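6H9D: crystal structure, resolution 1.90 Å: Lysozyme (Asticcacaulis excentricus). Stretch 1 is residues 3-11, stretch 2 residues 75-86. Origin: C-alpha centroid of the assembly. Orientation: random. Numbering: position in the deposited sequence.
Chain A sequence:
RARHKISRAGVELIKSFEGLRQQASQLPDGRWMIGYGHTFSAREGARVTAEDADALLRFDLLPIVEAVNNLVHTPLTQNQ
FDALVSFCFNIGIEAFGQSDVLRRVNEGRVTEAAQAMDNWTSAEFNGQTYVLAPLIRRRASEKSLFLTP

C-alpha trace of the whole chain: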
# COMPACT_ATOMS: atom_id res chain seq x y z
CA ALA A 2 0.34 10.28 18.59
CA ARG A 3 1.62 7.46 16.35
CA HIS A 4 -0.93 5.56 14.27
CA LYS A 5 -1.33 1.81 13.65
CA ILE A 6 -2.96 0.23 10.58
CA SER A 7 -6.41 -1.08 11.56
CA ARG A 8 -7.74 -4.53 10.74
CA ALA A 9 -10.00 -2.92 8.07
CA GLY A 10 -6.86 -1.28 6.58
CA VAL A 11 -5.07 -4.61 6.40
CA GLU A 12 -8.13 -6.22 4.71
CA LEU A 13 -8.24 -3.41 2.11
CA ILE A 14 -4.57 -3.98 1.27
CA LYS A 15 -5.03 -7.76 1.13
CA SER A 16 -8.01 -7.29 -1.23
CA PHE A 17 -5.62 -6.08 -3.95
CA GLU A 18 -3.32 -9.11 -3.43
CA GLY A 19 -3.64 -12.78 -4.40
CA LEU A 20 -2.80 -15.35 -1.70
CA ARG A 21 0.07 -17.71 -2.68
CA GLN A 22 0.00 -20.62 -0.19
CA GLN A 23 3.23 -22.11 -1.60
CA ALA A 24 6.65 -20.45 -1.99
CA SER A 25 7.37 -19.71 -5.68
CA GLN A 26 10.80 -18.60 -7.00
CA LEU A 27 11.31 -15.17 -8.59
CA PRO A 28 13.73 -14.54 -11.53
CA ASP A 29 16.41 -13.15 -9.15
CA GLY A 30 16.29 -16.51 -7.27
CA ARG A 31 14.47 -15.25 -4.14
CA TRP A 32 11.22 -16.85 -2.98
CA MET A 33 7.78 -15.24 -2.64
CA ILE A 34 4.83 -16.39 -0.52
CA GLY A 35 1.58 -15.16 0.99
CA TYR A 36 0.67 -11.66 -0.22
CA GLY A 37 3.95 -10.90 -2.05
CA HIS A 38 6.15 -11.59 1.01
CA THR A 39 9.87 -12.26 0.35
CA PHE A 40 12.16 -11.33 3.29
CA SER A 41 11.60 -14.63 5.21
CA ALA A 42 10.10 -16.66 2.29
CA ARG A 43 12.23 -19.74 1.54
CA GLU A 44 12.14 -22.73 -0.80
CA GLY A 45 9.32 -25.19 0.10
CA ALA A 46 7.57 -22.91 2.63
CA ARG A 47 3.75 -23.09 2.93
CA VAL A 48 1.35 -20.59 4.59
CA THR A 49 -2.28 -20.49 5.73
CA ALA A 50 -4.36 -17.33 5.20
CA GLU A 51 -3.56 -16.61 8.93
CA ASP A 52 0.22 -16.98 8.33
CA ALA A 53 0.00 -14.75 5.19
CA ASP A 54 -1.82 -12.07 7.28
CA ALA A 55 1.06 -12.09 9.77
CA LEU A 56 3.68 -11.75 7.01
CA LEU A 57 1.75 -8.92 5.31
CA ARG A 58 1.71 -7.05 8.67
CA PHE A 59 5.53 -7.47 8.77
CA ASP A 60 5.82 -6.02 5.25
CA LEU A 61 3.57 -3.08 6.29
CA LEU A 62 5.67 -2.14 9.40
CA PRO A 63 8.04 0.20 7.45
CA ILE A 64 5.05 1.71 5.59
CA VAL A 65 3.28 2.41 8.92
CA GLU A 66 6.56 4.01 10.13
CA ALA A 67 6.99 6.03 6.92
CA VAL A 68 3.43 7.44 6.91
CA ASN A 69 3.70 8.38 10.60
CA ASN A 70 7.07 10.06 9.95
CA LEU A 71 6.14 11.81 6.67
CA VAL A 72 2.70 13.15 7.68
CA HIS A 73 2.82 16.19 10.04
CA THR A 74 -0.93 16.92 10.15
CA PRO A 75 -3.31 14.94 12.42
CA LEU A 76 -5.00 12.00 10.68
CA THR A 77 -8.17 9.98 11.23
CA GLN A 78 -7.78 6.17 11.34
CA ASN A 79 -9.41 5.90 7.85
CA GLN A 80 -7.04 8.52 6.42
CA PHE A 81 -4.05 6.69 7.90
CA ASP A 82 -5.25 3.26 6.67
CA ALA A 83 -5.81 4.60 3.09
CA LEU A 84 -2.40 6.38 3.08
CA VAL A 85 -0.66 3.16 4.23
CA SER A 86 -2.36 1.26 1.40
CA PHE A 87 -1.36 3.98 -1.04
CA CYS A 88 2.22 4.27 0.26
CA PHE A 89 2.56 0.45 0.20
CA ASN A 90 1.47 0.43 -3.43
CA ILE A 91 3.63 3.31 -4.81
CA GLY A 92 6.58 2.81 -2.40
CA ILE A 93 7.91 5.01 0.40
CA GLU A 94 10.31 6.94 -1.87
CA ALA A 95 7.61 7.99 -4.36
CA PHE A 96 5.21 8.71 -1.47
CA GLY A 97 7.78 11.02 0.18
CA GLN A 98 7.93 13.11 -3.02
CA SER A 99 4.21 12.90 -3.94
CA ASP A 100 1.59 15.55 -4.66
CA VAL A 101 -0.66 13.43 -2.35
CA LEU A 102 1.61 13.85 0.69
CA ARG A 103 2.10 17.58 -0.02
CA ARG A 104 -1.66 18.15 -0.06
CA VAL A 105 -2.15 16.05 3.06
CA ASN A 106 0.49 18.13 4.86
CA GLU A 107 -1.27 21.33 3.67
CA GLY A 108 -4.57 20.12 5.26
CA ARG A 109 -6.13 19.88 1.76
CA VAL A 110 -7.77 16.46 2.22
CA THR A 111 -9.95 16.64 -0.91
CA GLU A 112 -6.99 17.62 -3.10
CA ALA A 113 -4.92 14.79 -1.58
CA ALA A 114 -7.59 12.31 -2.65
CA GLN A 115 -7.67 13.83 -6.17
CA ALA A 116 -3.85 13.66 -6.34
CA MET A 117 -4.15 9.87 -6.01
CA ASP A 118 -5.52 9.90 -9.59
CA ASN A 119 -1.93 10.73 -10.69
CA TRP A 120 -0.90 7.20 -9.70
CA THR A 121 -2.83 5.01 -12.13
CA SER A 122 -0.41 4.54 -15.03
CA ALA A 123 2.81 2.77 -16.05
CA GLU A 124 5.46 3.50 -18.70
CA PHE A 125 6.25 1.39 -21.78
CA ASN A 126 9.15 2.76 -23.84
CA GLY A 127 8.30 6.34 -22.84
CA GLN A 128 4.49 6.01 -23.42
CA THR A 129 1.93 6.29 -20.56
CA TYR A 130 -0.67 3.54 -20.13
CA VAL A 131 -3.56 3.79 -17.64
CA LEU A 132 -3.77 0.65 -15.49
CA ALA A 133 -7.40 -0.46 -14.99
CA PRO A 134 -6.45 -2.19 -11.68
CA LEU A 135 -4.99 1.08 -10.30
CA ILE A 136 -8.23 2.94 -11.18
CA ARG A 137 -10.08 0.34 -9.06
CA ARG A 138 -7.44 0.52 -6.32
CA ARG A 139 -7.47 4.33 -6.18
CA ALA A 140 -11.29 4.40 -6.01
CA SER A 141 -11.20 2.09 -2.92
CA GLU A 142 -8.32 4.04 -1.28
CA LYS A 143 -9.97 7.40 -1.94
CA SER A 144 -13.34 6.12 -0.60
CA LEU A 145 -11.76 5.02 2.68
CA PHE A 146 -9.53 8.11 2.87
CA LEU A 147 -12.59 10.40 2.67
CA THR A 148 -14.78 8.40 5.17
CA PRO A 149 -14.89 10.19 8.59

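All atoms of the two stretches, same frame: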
# COMPACT_ATOMS: atom_id res chain seq x y z
N ARG A 3 1.23 8.30 17.48
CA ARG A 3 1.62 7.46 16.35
C ARG A 3 0.42 6.58 16.01
O ARG A 3 -0.29 6.11 16.90
CB ARG A 3 2.82 6.59 16.71
CG ARG A 3 4.12 7.37 16.87
CD ARG A 3 4.64 7.87 15.53
NE ARG A 3 5.56 6.92 14.92
CZ ARG A 3 6.48 7.25 14.02
NH1 ARG A 3 6.60 8.51 13.62
NH2 ARG A 3 7.28 6.33 13.51
N HIS A 4 0.20 6.35 14.72
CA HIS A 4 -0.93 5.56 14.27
C HIS A 4 -0.49 4.12 13.96
O HIS A 4 0.67 3.86 13.58
CB HIS A 4 -1.57 6.19 13.03
CG HIS A 4 -1.96 7.62 13.18
ND1 HIS A 4 -3.16 8.00 13.77
CD2 HIS A 4 -1.33 8.76 12.79
CE1 HIS A 4 -3.24 9.31 13.75
NE2 HIS A 4 -2.13 9.81 13.15
N LYS A 5 -1.46 3.21 14.04
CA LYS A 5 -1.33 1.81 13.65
C LYS A 5 -2.37 1.49 12.57
O LYS A 5 -3.50 2.02 12.62
CB LYS A 5 -1.53 0.90 14.87
CG LYS A 5 -0.53 1.11 16.00
CD LYS A 5 -1.01 0.60 17.35
CE LYS A 5 -0.48 1.42 18.51
NZ LYS A 5 -1.28 1.23 19.75
N ILE A 6 -2.01 0.61 11.63
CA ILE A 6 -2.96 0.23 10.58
C ILE A 6 -4.03 -0.65 11.24
O ILE A 6 -3.69 -1.56 11.98
CB ILE A 6 -2.29 -0.46 9.37
CG1 ILE A 6 -3.30 -0.71 8.26
CG2 ILE A 6 -1.56 -1.74 9.74
CD1 ILE A 6 -2.68 -0.91 6.92
N SER A 7 -5.30 -0.33 10.99
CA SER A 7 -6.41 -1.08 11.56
C SER A 7 -6.57 -2.41 10.82
O SER A 7 -5.99 -2.63 9.76
CB SER A 7 -7.69 -0.29 11.51
OG SER A 7 -8.21 -0.28 10.19
N ARG A 8 -7.41 -3.28 11.38
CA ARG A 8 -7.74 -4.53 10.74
C ARG A 8 -8.41 -4.26 9.38
O ARG A 8 -8.13 -4.93 8.40
CB ARG A 8 -8.64 -5.36 11.66
CG ARG A 8 -8.99 -6.73 11.10
CD ARG A 8 -9.68 -7.58 12.16
NE ARG A 8 -10.54 -8.61 11.58
CZ ARG A 8 -11.21 -9.52 12.29
NH1 ARG A 8 -10.99 -9.62 13.59
NH2 ARG A 8 -12.10 -10.30 11.70
N ALA A 9 -9.31 -3.27 9.33
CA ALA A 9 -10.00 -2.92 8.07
C ALA A 9 -8.97 -2.50 7.00
O ALA A 9 -9.12 -2.84 5.82
CB ALA A 9 -11.00 -1.81 8.31
N GLY A 10 -7.95 -1.75 7.43
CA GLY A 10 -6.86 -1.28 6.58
C GLY A 10 -6.07 -2.43 5.99
O GLY A 10 -5.74 -2.47 4.80
N VAL A 11 -5.75 -3.41 6.84
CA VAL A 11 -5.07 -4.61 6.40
C VAL A 11 -5.93 -5.35 5.37
O VAL A 11 -5.44 -5.77 4.34
CB VAL A 11 -4.68 -5.52 7.58
CG1 VAL A 11 -4.15 -6.85 7.08
CG2 VAL A 11 -3.67 -4.82 8.48
N PRO A 75 -2.61 16.01 11.73
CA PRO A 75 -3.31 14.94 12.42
C PRO A 75 -4.12 14.13 11.39
O PRO A 75 -4.57 14.68 10.44
CB PRO A 75 -4.24 15.66 13.38
CG PRO A 75 -3.65 17.04 13.49
CD PRO A 75 -3.10 17.32 12.11
N LEU A 76 -4.26 12.84 11.63
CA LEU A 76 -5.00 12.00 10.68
C LEU A 76 -6.09 11.23 11.41
O LEU A 76 -5.91 10.93 12.57
CB LEU A 76 -4.05 10.96 10.09
CG LEU A 76 -2.94 11.45 9.18
CD1 LEU A 76 -2.07 10.28 8.78
CD2 LEU A 76 -3.50 12.12 7.95
N THR A 77 -7.15 10.91 10.70
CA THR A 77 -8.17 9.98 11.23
C THR A 77 -7.66 8.56 10.94
O THR A 77 -6.79 8.40 10.08
CB THR A 77 -9.53 10.19 10.57
OG1 THR A 77 -9.51 9.67 9.25
CG2 THR A 77 -9.98 11.63 10.56
N GLN A 78 -8.22 7.56 11.60
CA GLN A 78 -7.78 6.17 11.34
C GLN A 78 -7.98 5.82 9.86
O GLN A 78 -7.11 5.20 9.31
CB GLN A 78 -8.54 5.19 12.21
CG GLN A 78 -8.14 3.75 11.98
CD GLN A 78 -6.74 3.50 12.48
OE1 GLN A 78 -6.42 3.81 13.62
NE2 GLN A 78 -5.91 2.94 11.64
N ASN A 79 -9.12 6.20 9.27
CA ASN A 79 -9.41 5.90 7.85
C ASN A 79 -8.38 6.58 6.95
O ASN A 79 -7.97 5.96 5.99
CB ASN A 79 -10.83 6.30 7.46
CG ASN A 79 -11.87 5.44 8.14
OD1 ASN A 79 -11.56 4.40 8.66
ND2 ASN A 79 -13.11 5.87 8.13
N GLN A 80 -7.99 7.81 7.26
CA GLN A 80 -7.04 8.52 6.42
C GLN A 80 -5.69 7.79 6.47
O GLN A 80 -5.05 7.57 5.44
CB GLN A 80 -6.88 9.97 6.87
CG GLN A 80 -8.04 10.87 6.49
CD GLN A 80 -7.96 12.20 7.21
OE1 GLN A 80 -7.30 12.34 8.23
NE2 GLN A 80 -8.61 13.20 6.65
N PHE A 81 -5.32 7.38 7.67
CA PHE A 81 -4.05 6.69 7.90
C PHE A 81 -4.04 5.36 7.14
O PHE A 81 -3.11 5.08 6.44
CB PHE A 81 -3.82 6.46 9.39
CG PHE A 81 -2.48 5.84 9.66
CD1 PHE A 81 -1.33 6.58 9.49
CD2 PHE A 81 -2.37 4.48 9.93
CE1 PHE A 81 -0.08 6.01 9.69
CE2 PHE A 81 -1.12 3.91 10.13
CZ PHE A 81 0.02 4.68 9.98
N ASP A 82 -5.11 4.57 7.30
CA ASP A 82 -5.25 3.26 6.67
C ASP A 82 -5.12 3.40 5.14
O ASP A 82 -4.41 2.65 4.51
CB ASP A 82 -6.61 2.64 7.01
CG ASP A 82 -6.72 2.02 8.39
OD1 ASP A 82 -5.68 1.85 9.08
OD2 ASP A 82 -7.85 1.67 8.75
N ALA A 83 -5.85 4.36 4.56
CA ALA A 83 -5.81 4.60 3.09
C ALA A 83 -4.40 5.04 2.65
O ALA A 83 -3.94 4.63 1.59
CB ALA A 83 -6.83 5.62 2.68
N LEU A 84 -3.76 5.92 3.44
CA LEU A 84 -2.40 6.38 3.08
C LEU A 84 -1.39 5.23 3.16
O LEU A 84 -0.49 5.17 2.35
CB LEU A 84 -1.98 7.56 3.97
CG LEU A 84 -2.67 8.89 3.65
CD1 LEU A 84 -2.21 9.96 4.62
CD2 LEU A 84 -2.43 9.34 2.22
N VAL A 85 -1.54 4.32 4.13
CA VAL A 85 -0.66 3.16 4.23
C VAL A 85 -0.82 2.26 3.00
O VAL A 85 0.16 1.81 2.42
CB VAL A 85 -0.91 2.38 5.53
CG1 VAL A 85 -0.19 1.04 5.50
CG2 VAL A 85 -0.48 3.17 6.75
N SER A 86 -2.06 2.06 2.56
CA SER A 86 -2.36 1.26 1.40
C SER A 86 -1.70 1.89 0.18
O SER A 86 -1.02 1.21 -0.62
CB SER A 86 -3.86 1.10 1.19
OG SER A 86 -4.13 0.33 0.01

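The contact is organised around the carboxylate of Asp 82, which reaches from its helix to the start of the helix that begins after Ser 7. Both carboxylate oxygens bind Ser 7: its backbone N donates to Asp 82 OD1 at 2.9 Å, nearly straight at 172°, and its hydroxyl OG donates to Asp 82 OD2 in a very short bond of 2.5 Å. Aspartate suits this place because it offers two acceptors side by side. Serine suits the N-cap because its hydroxyl can donate and accept at once: while donating a hydrogen bond to Asp 82, Ser 7 OG accepts from Gly 10 N at 3.1 Å, capping the helix.

Gln 78, one turn before Asp 82, extends this network. Its amide NE2 donates to Lys 5 O at 2.8 Å and, within its own stretch, to Asp 82 OD1, also at 2.8 Å. A primary amide has two hydrogens to give, so one side chain can tie the extended segment to the helix and help hold the carboxylate in position. Lys 5 takes part here through its backbone, its CA-to-CB bond pointing away.

Gly 10 marks the closest approach of the two backbones, with its CA 4.8 Å from Asp 82 CA. An ideal CB would clash with Asp 82 CG at 2.7 Å, so glycine leaves room for the carboxylate.

Beside this polar centre lies the packing. The flat, buried Phe 81 ring offers a face to the His 4 CB methylene, which sits 3.4 Å from the ring centroid and only 5° off the normal, a CH-pi contact; the two rings themselves meet obliquely. Leu 76 gives the imidazole an apolar neighbour, with His 4 NE2 3.8 Å from Leu 76 CB. Ile 6 CD1 meets Val 85 CG1 at 3.5 Å, an apolar contact.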